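Local coordinates for ABC transporter, substrate binding protein (PDB 3C9H) that probably captures a solute in the periplasm and delivers it to an ABC importer, and also binds a magnesium ion, at residues H142-R155 / H246-T258. Numbering follows the deposited sequence.
Sequences HKPSFTTEKPPATR and HPDVGIVLPKDYT
The guanidinium of Arg155 lies flat on one face of the Tyr257 ring, the two planes at 10° and their centres 3.7 Å apart, a stacked cation-pi pair. Pro144 CD lies over one face of the His142 ring. At the edge of the Arg155 guanidinium, near its plane, sits the Asp256 carboxylate, and Arg155 NH2 makes a salt bridge of 3.0 Å to Asp256 OD1. The same nitrogen donates to Tyr257 O at 3.0 Å, that oxygen lying somewhat out of the guanidinium plane, so stack, salt bridge and hydrogen bond together fix the rotation of the group. NE turns instead to Tyr232 OH, while Tyr257 OH bonds to Asp191 OD1. With CG held between the backbone N and the carbonyl carbon (chi1 49°), OD2 of Asp256 also accepts Arg155 N at 2.9 Å, the donor coming from above the carboxylate plane. One aspartate thus grips both the side chain and the first backbone N-H of helix 155-164, whose N-cap is Thr154, with OG1 bonded to Glu157 N.

Next to this cluster, Lys255 N meets Ala153 O almost head-on at 2.8 Å, and the Ala153 methyl packs against Val252 CG1 and the aliphatic chain of Lys255. Val252 CG2 touches the Pro151 ring. At the far end, Lys143 N donates to Asp248 O (2.9 Å), and the extended Lys143 chain runs over Pro247 O and Gly250 CA. There Pro144 CG lies 3.6 Å from Asp248 CG.

Strand 249-252 pairs antiparallel with strand 135-142, His142 and Val249 forming a non-hydrogen-bonded pair; Val249 packs on helix 216-224, and beyond the strand Pro254 touches Phe139. In this probable periplasmic-binding-protein fold, away from the magnesium site, the loop and the start of helix 155-164 are thus tied to strand 249-252 and its flanking turns.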
ATOM      1  N   HIS A 142      19.493  -5.000   6.103  1.00 24.39           N
ATOM      2  CA  HIS A 142      20.326  -6.104   5.654  1.00 25.57           C
ATOM      3  C   HIS A 142      21.011  -6.731   6.888  1.00 25.89           C
ATOM      4  O   HIS A 142      21.938  -6.169   7.444  1.00 24.27           O
ATOM      5  CB  HIS A 142      21.345  -5.567   4.656  1.00 25.35           C
ATOM      6  CG  HIS A 142      22.266  -6.605   4.097  1.00 25.84           C
ATOM      7  ND1 HIS A 142      21.826  -7.666   3.334  1.00 26.98           N
ATOM      8  CD2 HIS A 142      23.608  -6.720   4.157  1.00 25.29           C
ATOM      9  CE1 HIS A 142      22.858  -8.397   2.962  1.00 27.26           C
ATOM     10  NE2 HIS A 142      23.951  -7.843   3.445  1.00 28.51           N
ATOM     11  N   LYS A 143      20.510  -7.887   7.306  1.00 27.38           N
ATOM     12  CA  LYS A 143      20.967  -8.560   8.533  1.00 28.62           C
ATOM     13  C   LYS A 143      22.490  -8.714   8.624  1.00 28.53           C
ATOM     14  O   LYS A 143      23.063  -8.382   9.636  1.00 28.59           O
ATOM     15  CB  LYS A 143      20.287  -9.930   8.705  1.00 29.29           C
ATOM     16  CG  LYS A 143      18.787  -9.874   8.879  1.00 30.57           C
ATOM     17  CD  LYS A 143      18.247 -11.231   9.283  1.00 30.55           C
ATOM     18  CE  LYS A 143      16.755 -11.168   9.508  1.00 31.89           C
ATOM     19  NZ  LYS A 143      16.238 -12.275  10.375  1.00 33.52           N
ATOM     20  N   PRO A 144      23.146  -9.198   7.557  1.00 28.96           N
ATOM     21  CA  PRO A 144      24.620  -9.269   7.590  1.00 29.31           C
ATOM     22  C   PRO A 144      25.342  -7.953   7.849  1.00 29.25           C
ATOM     23  O   PRO A 144      26.510  -7.974   8.251  1.00 29.21           O
ATOM     24  CB  PRO A 144      24.982  -9.785   6.190  1.00 29.50           C
ATOM     25  CG  PRO A 144      23.777 -10.572   5.779  1.00 30.02           C
ATOM     26  CD  PRO A 144      22.612  -9.770   6.315  1.00 29.09           C
ATOM     27  N   SER A 145      24.674  -6.825   7.625  1.00 28.65           N
ATOM     28  CA  SER A 145      25.283  -5.506   7.858  1.00 29.02           C
ATOM     29  C   SER A 145      25.135  -5.030   9.299  1.00 28.61           C
ATOM     30  O   SER A 145      25.731  -4.034   9.660  1.00 28.78           O
ATOM     31  CB  SER A 145      24.687  -4.434   6.925  1.00 28.95           C
ATOM     32  OG  SER A 145      25.036  -4.677   5.588  1.00 29.12           O
ATOM     33  N   PHE A 146      24.325  -5.714  10.097  1.00 28.48           N
ATOM     34  CA  PHE A 146      24.043  -5.305  11.472  1.00 29.15           C
ATOM     35  C   PHE A 146      24.493  -6.383  12.433  1.00 31.21           C
ATOM     36  O   PHE A 146      23.717  -6.918  13.219  1.00 32.56           O
ATOM     37  CB  PHE A 146      22.579  -4.983  11.654  1.00 27.73           C
ATOM     38  CG  PHE A 146      22.211  -3.670  11.048  1.00 26.97           C
ATOM     39  CD1 PHE A 146      22.251  -2.502  11.810  1.00 25.95           C
ATOM     40  CD2 PHE A 146      21.924  -3.579   9.703  1.00 26.50           C
ATOM     41  CE1 PHE A 146      21.949  -1.276  11.246  1.00 26.98           C
ATOM     42  CE2 PHE A 146      21.625  -2.341   9.131  1.00 25.54           C
ATOM     43  CZ  PHE A 146      21.649  -1.196   9.909  1.00 25.93           C
ATOM     44  N   THR A 147      25.775  -6.671  12.359  1.00 33.08           N
ATOM     45  CA  THR A 147      26.331  -7.730  13.172  1.00 34.38           C
ATOM     46  C   THR A 147      26.948  -7.266  14.492  1.00 33.77           C
ATOM     47  O   THR A 147      26.943  -8.046  15.413  1.00 33.47           O
ATOM     48  CB  THR A 147      27.291  -8.558  12.360  1.00 34.53           C
ATOM     49  OG1 THR A 147      28.162  -7.682  11.631  1.00 38.05           O
ATOM     50  CG2 THR A 147      26.459  -9.459  11.349  1.00 36.45           C
ATOM     51  N   THR A 148      27.480  -6.046  14.601  1.00 33.93           N
ATOM     52  CA  THR A 148      27.963  -5.560  15.928  1.00 33.58           C
ATOM     53  C   THR A 148      27.068  -4.491  16.534  1.00 32.54           C
ATOM     54  O   THR A 148      27.359  -3.953  17.599  1.00 30.75           O
ATOM     55  CB  THR A 148      29.434  -5.047  15.932  1.00 34.10           C
ATOM     56  OG1 THR A 148      29.571  -3.968  15.006  1.00 34.81           O
ATOM     57  CG2 THR A 148      30.420  -6.164  15.591  1.00 33.99           C
ATOM     58  N   GLU A 149      25.966  -4.192  15.864  1.00 32.28           N
ATOM     59  CA  GLU A 149      24.990  -3.281  16.411  1.00 32.44           C
ATOM     60  C   GLU A 149      23.645  -3.589  15.812  1.00 30.69           C
ATOM     61  O   GLU A 149      23.550  -3.893  14.626  1.00 29.62           O
ATOM     62  CB  GLU A 149      25.392  -1.855  16.104  1.00 32.76           C
ATOM     63  CG  GLU A 149      24.660  -0.826  16.914  1.00 34.57           C
ATOM     64  CD  GLU A 149      24.847   0.559  16.331  1.00 36.44           C
ATOM     65  OE1 GLU A 149      25.964   0.845  15.810  1.00 40.64           O
ATOM     66  OE2 GLU A 149      23.867   1.341  16.371  1.00 42.22           O
ATOM     67  N   LYS A 150      22.613  -3.546  16.633  1.00 29.71           N
ATOM     68  CA  LYS A 150      21.272  -3.866  16.157  1.00 30.18           C
ATOM     69  C   LYS A 150      20.711  -2.693  15.328  1.00 28.51           C
ATOM     70  O   LYS A 150      21.148  -1.549  15.483  1.00 27.19           O
ATOM     71  CB  LYS A 150      20.354  -4.286  17.309  1.00 30.81           C
ATOM     72  CG  LYS A 150      20.056  -3.244  18.370  1.00 32.51           C
ATOM     73  CD  LYS A 150      19.088  -3.866  19.396  1.00 33.46           C
ATOM     74  CE  LYS A 150      18.884  -3.000  20.660  1.00 38.40           C
ATOM     75  NZ  LYS A 150      19.064  -1.502  20.485  1.00 41.48           N
ATOM     76  N   PRO A 151      19.765  -2.972  14.412  1.00 28.46           N
ATOM     77  CA  PRO A 151      19.287  -1.844  13.613  1.00 27.68           C
ATOM     78  C   PRO A 151      18.446  -0.865  14.423  1.00 27.12           C
ATOM     79  O   PRO A 151      17.963  -1.223  15.499  1.00 26.11           O
ATOM     80  CB  PRO A 151      18.448  -2.520  12.532  1.00 27.85           C
ATOM     81  CG  PRO A 151      17.960  -3.754  13.146  1.00 27.48           C
ATOM     82  CD  PRO A 151      19.102  -4.234  14.020  1.00 28.18           C
ATOM     83  N   PRO A 152      18.277   0.376  13.907  1.00 26.98           N
ATOM     84  CA  PRO A 152      17.466   1.399  14.567  1.00 26.66           C
ATOM     85  C   PRO A 152      15.999   0.981  14.614  1.00 26.46           C
ATOM     86  O   PRO A 152      15.526   0.338  13.685  1.00 26.16           O
ATOM     87  CB  PRO A 152      17.684   2.639  13.695  1.00 26.32           C
ATOM     88  CG  PRO A 152      18.083   2.106  12.356  1.00 27.18           C
ATOM     89  CD  PRO A 152      18.833   0.851  12.621  1.00 26.78           C
ATOM     90  N   ALA A 153      15.324   1.290  15.726  1.00 26.50           N
ATOM     91  CA  ALA A 153      13.931   0.903  15.964  1.00 26.41           C
ATOM     92  C   ALA A 153      12.984   2.106  16.101  1.00 25.73           C
ATOM     93  O   ALA A 153      11.781   1.934  16.270  1.00 25.18           O
ATOM     94  CB  ALA A 153      13.843   0.038  17.216  1.00 26.43           C
ATOM     95  N   THR A 154      13.533   3.309  16.037  1.00 25.42           N
ATOM     96  CA  THR A 154      12.780   4.538  16.074  1.00 25.34           C
ATOM     97  C   THR A 154      13.418   5.487  15.077  1.00 25.81           C
ATOM     98  O   THR A 154      14.532   5.249  14.595  1.00 25.14           O
ATOM     99  CB  THR A 154      12.808   5.213  17.475  1.00 25.14           C
ATOM    100  OG1 THR A 154      14.112   5.742  17.729  1.00 24.63           O
ATOM    101  CG2 THR A 154      12.394   4.256  18.579  1.00 25.19           C
ATOM    102  N   ARG A 155      12.732   6.582  14.800  1.00 26.22           N
ATOM    103  CA  ARG A 155      13.241   7.592  13.895  1.00 26.98           C
ATOM    104  C   ARG A 155      14.451   8.346  14.464  1.00 27.10           C
ATOM    105  O   ARG A 155      15.369   8.659  13.735  1.00 26.73           O
ATOM    106  CB  ARG A 155      12.102   8.535  13.487  1.00 27.59           C
ATOM    107  CG  ARG A 155      11.252   7.878  12.391  1.00 27.36           C
ATOM    108  CD  ARG A 155       9.856   8.368  12.346  1.00 28.82           C
ATOM    109  NE  ARG A 155       9.047   7.564  11.431  1.00 29.46           N
ATOM    110  CZ  ARG A 155       8.378   6.468  11.775  1.00 29.75           C
ATOM    111  NH1 ARG A 155       7.676   5.827  10.865  1.00 29.43           N
ATOM    112  NH2 ARG A 155       8.381   6.023  13.023  1.00 30.99           N
ATOM    113  N   HIS A 246      14.052 -14.761   1.422  1.00 41.12           N
ATOM    114  CA  HIS A 246      15.417 -14.227   1.469  1.00 40.79           C
ATOM    115  C   HIS A 246      15.793 -13.890   2.912  1.00 40.78           C
ATOM    116  O   HIS A 246      15.430 -12.833   3.436  1.00 40.69           O
ATOM    117  CB  HIS A 246      15.533 -12.975   0.611  1.00 40.99           C
ATOM    118  CG  HIS A 246      15.193 -13.195  -0.824  1.00 41.11           C
ATOM    119  ND1 HIS A 246      13.907 -13.087  -1.309  1.00 42.96           N
ATOM    120  CD2 HIS A 246      15.970 -13.516  -1.883  1.00 42.65           C
ATOM    121  CE1 HIS A 246      13.909 -13.331  -2.608  1.00 43.29           C
ATOM    122  NE2 HIS A 246      15.148 -13.597  -2.981  1.00 42.46           N
ATOM    123  N   PRO A 247      16.568 -14.773   3.552  1.00 40.84           N
ATOM    124  CA  PRO A 247      16.805 -14.678   4.996  1.00 40.01           C
ATOM    125  C   PRO A 247      17.580 -13.425   5.460  1.00 38.76           C
ATOM    126  O   PRO A 247      17.496 -13.067   6.628  1.00 39.44           O
ATOM    127  CB  PRO A 247      17.589 -15.968   5.300  1.00 40.72           C
ATOM    128  CG  PRO A 247      18.292 -16.279   4.038  1.00 41.20           C
ATOM    129  CD  PRO A 247      17.328 -15.879   2.942  1.00 41.11           C
ATOM    130  N   ASP A 248      18.281 -12.743   4.562  1.00 37.46           N
ATOM    131  CA  ASP A 248      19.044 -11.539   4.942  1.00 36.51           C
ATOM    132  C   ASP A 248      18.249 -10.223   5.022  1.00 35.44           C
ATOM    133  O   ASP A 248      18.822  -9.172   5.339  1.00 35.13           O
ATOM    134  CB  ASP A 248      20.244 -11.370   4.027  1.00 36.26           C
ATOM    135  CG  ASP A 248      21.218 -12.533   4.134  1.00 36.72           C
ATOM    136  OD1 ASP A 248      21.168 -13.293   5.128  1.00 37.77           O
ATOM    137  OD2 ASP A 248      22.032 -12.684   3.218  1.00 34.42           O
ATOM    138  N   VAL A 249      16.944 -10.272   4.751  1.00 33.95           N
ATOM    139  CA  VAL A 249      16.084  -9.098   4.949  1.00 32.57           C
ATOM    140  C   VAL A 249      15.439  -9.182   6.327  1.00 31.14           C
ATOM    141  O   VAL A 249      14.647 -10.093   6.609  1.00 30.69           O
ATOM    142  CB  VAL A 249      14.970  -8.957   3.871  1.00 32.61           C
ATOM    143  CG1 VAL A 249      14.204  -7.648   4.066  1.00 33.98           C
ATOM    144  CG2 VAL A 249      15.548  -8.982   2.466  1.00 30.81           C
ATOM    145  N   GLY A 250      15.790  -8.229   7.179  1.00 29.62           N
ATOM    146  CA  GLY A 250      15.146  -8.064   8.480  1.00 29.28           C
ATOM    147  C   GLY A 250      14.154  -6.917   8.457  1.00 27.89           C
ATOM    148  O   GLY A 250      14.248  -6.018   7.623  1.00 27.17           O
ATOM    149  N   ILE A 251      13.210  -6.963   9.380  1.00 27.63           N
ATOM    150  CA  ILE A 251      12.120  -6.004   9.494  1.00 28.36           C
ATOM    151  C   ILE A 251      12.059  -5.461  10.922  1.00 28.79           C
ATOM    152  O   ILE A 251      12.196  -6.231  11.886  1.00 28.38           O
ATOM    153  CB  ILE A 251      10.746  -6.680   9.209  1.00 27.70           C
ATOM    154  CG1 ILE A 251      10.702  -7.276   7.796  1.00 28.95           C
ATOM    155  CG2 ILE A 251       9.604  -5.683   9.432  1.00 27.15           C
ATOM    156  CD1 ILE A 251       9.571  -8.282   7.579  1.00 28.46           C
ATOM    157  N   VAL A 252      11.810  -4.158  11.055  1.00 29.14           N
ATOM    158  CA  VAL A 252      11.517  -3.519  12.349  1.00 29.33           C
ATOM    159  C   VAL A 252      10.260  -2.678  12.212  1.00 29.93           C
ATOM    160  O   VAL A 252      10.191  -1.777  11.353  1.00 28.99           O
ATOM    161  CB  VAL A 252      12.706  -2.624  12.834  1.00 29.34           C
ATOM    162  CG1 VAL A 252      12.432  -2.066  14.221  1.00 28.61           C
ATOM    163  CG2 VAL A 252      13.980  -3.383  12.839  1.00 28.54           C
ATOM    164  N   LEU A 253       9.231  -2.997  13.010  1.00 30.79           N
ATOM    165  CA  LEU A 253       8.082  -2.100  13.140  1.00 31.48           C
ATOM    166  C   LEU A 253       8.542  -0.967  14.040  1.00 31.36           C
ATOM    167  O   LEU A 253       8.923  -1.215  15.164  1.00 32.41           O
ATOM    168  CB  LEU A 253       6.841  -2.794  13.742  1.00 31.88           C
ATOM    169  CG  LEU A 253       5.925  -3.440  12.692  1.00 32.25           C
ATOM    170  CD1 LEU A 253       6.550  -4.737  12.207  1.00 31.35           C
ATOM    171  CD2 LEU A 253       4.522  -3.675  13.253  1.00 32.11           C
ATOM    172  N   PRO A 254       8.567   0.265  13.537  1.00 31.19           N
ATOM    173  CA  PRO A 254       9.062   1.340  14.390  1.00 31.13           C
ATOM    174  C   PRO A 254       8.316   1.471  15.725  1.00 30.99           C
ATOM    175  O   PRO A 254       7.072   1.477  15.765  1.00 29.93           O
ATOM    176  CB  PRO A 254       8.859   2.580  13.524  1.00 30.95           C
ATOM    177  CG  PRO A 254       8.920   2.062  12.145  1.00 31.57           C
ATOM    178  CD  PRO A 254       8.232   0.756  12.193  1.00 31.66           C
ATOM    179  N   LYS A 255       9.086   1.615  16.797  1.00 30.81           N
ATOM    180  CA  LYS A 255       8.542   1.608  18.151  1.00 31.45           C
ATOM    181  C   LYS A 255       8.019   2.954  18.612  1.00 30.94           C
ATOM    182  O   LYS A 255       7.165   2.992  19.493  1.00 32.20           O
ATOM    183  CB  LYS A 255       9.590   1.097  19.137  1.00 32.25           C
ATOM    184  CG  LYS A 255       9.956  -0.362  18.942  1.00 32.82           C
ATOM    185  CD  LYS A 255      11.122  -0.687  19.828  1.00 33.92           C
ATOM    186  CE  LYS A 255      11.585  -2.133  19.721  1.00 35.38           C
ATOM    187  NZ  LYS A 255      12.824  -2.291  20.564  1.00 37.51           N
ATOM    188  N   ASP A 256       8.543   4.046  18.048  1.00 30.27           N
ATOM    189  CA  ASP A 256       7.990   5.394  18.286  1.00 29.41           C
ATOM    190  C   ASP A 256       6.553   5.533  17.714  1.00 28.97           C
ATOM    191  O   ASP A 256       5.628   5.920  18.416  1.00 29.23           O
ATOM    192  CB  ASP A 256       8.933   6.507  17.786  1.00 29.69           C
ATOM    193  CG  ASP A 256       9.452   6.288  16.351  1.00 30.89           C
ATOM    194  OD1 ASP A 256       9.263   5.205  15.760  1.00 31.74           O
ATOM    195  OD2 ASP A 256      10.094   7.216  15.820  1.00 32.94           O
ATOM    196  N   TYR A 257       6.356   5.188  16.451  1.00 27.33           N
ATOM    197  CA  TYR A 257       5.005   5.019  15.927  1.00 26.81           C
ATOM    198  C   TYR A 257       5.089   4.255  14.609  1.00 26.05           C
ATOM    199  O   TYR A 257       6.128   4.269  13.938  1.00 24.30           O
ATOM    200  CB  TYR A 257       4.299   6.367  15.711  1.00 26.93           C
ATOM    201  CG  TYR A 257       4.933   7.220  14.643  1.00 27.16           C
ATOM    202  CD1 TYR A 257       4.573   7.095  13.308  1.00 26.95           C
ATOM    203  CD2 TYR A 257       5.900   8.163  14.972  1.00 27.03           C
ATOM    204  CE1 TYR A 257       5.184   7.882  12.324  1.00 27.15           C
ATOM    205  CE2 TYR A 257       6.485   8.940  14.018  1.00 27.52           C
ATOM    206  CZ  TYR A 257       6.130   8.815  12.701  1.00 28.32           C
ATOM    207  OH  TYR A 257       6.757   9.634  11.774  1.00 28.60           O
ATOM    208  N   THR A 258       3.995   3.602  14.243  1.00 24.98           N
ATOM    209  CA  THR A 258       3.955   2.853  12.994  1.00 24.98           C
ATOM    210  C   THR A 258       2.716   3.290  12.215  1.00 24.32           C
ATOM    211  O   THR A 258       1.590   3.081  12.665  1.00 24.53           O
ATOM    212  CB  THR A 258       3.942   1.291  13.191  1.00 25.01           C
ATOM    213  OG1 THR A 258       5.167   0.839  13.791  1.00 27.75           O
ATOM    214  CG2 THR A 258       3.816   0.576  11.843  1.00 24.42           C
TER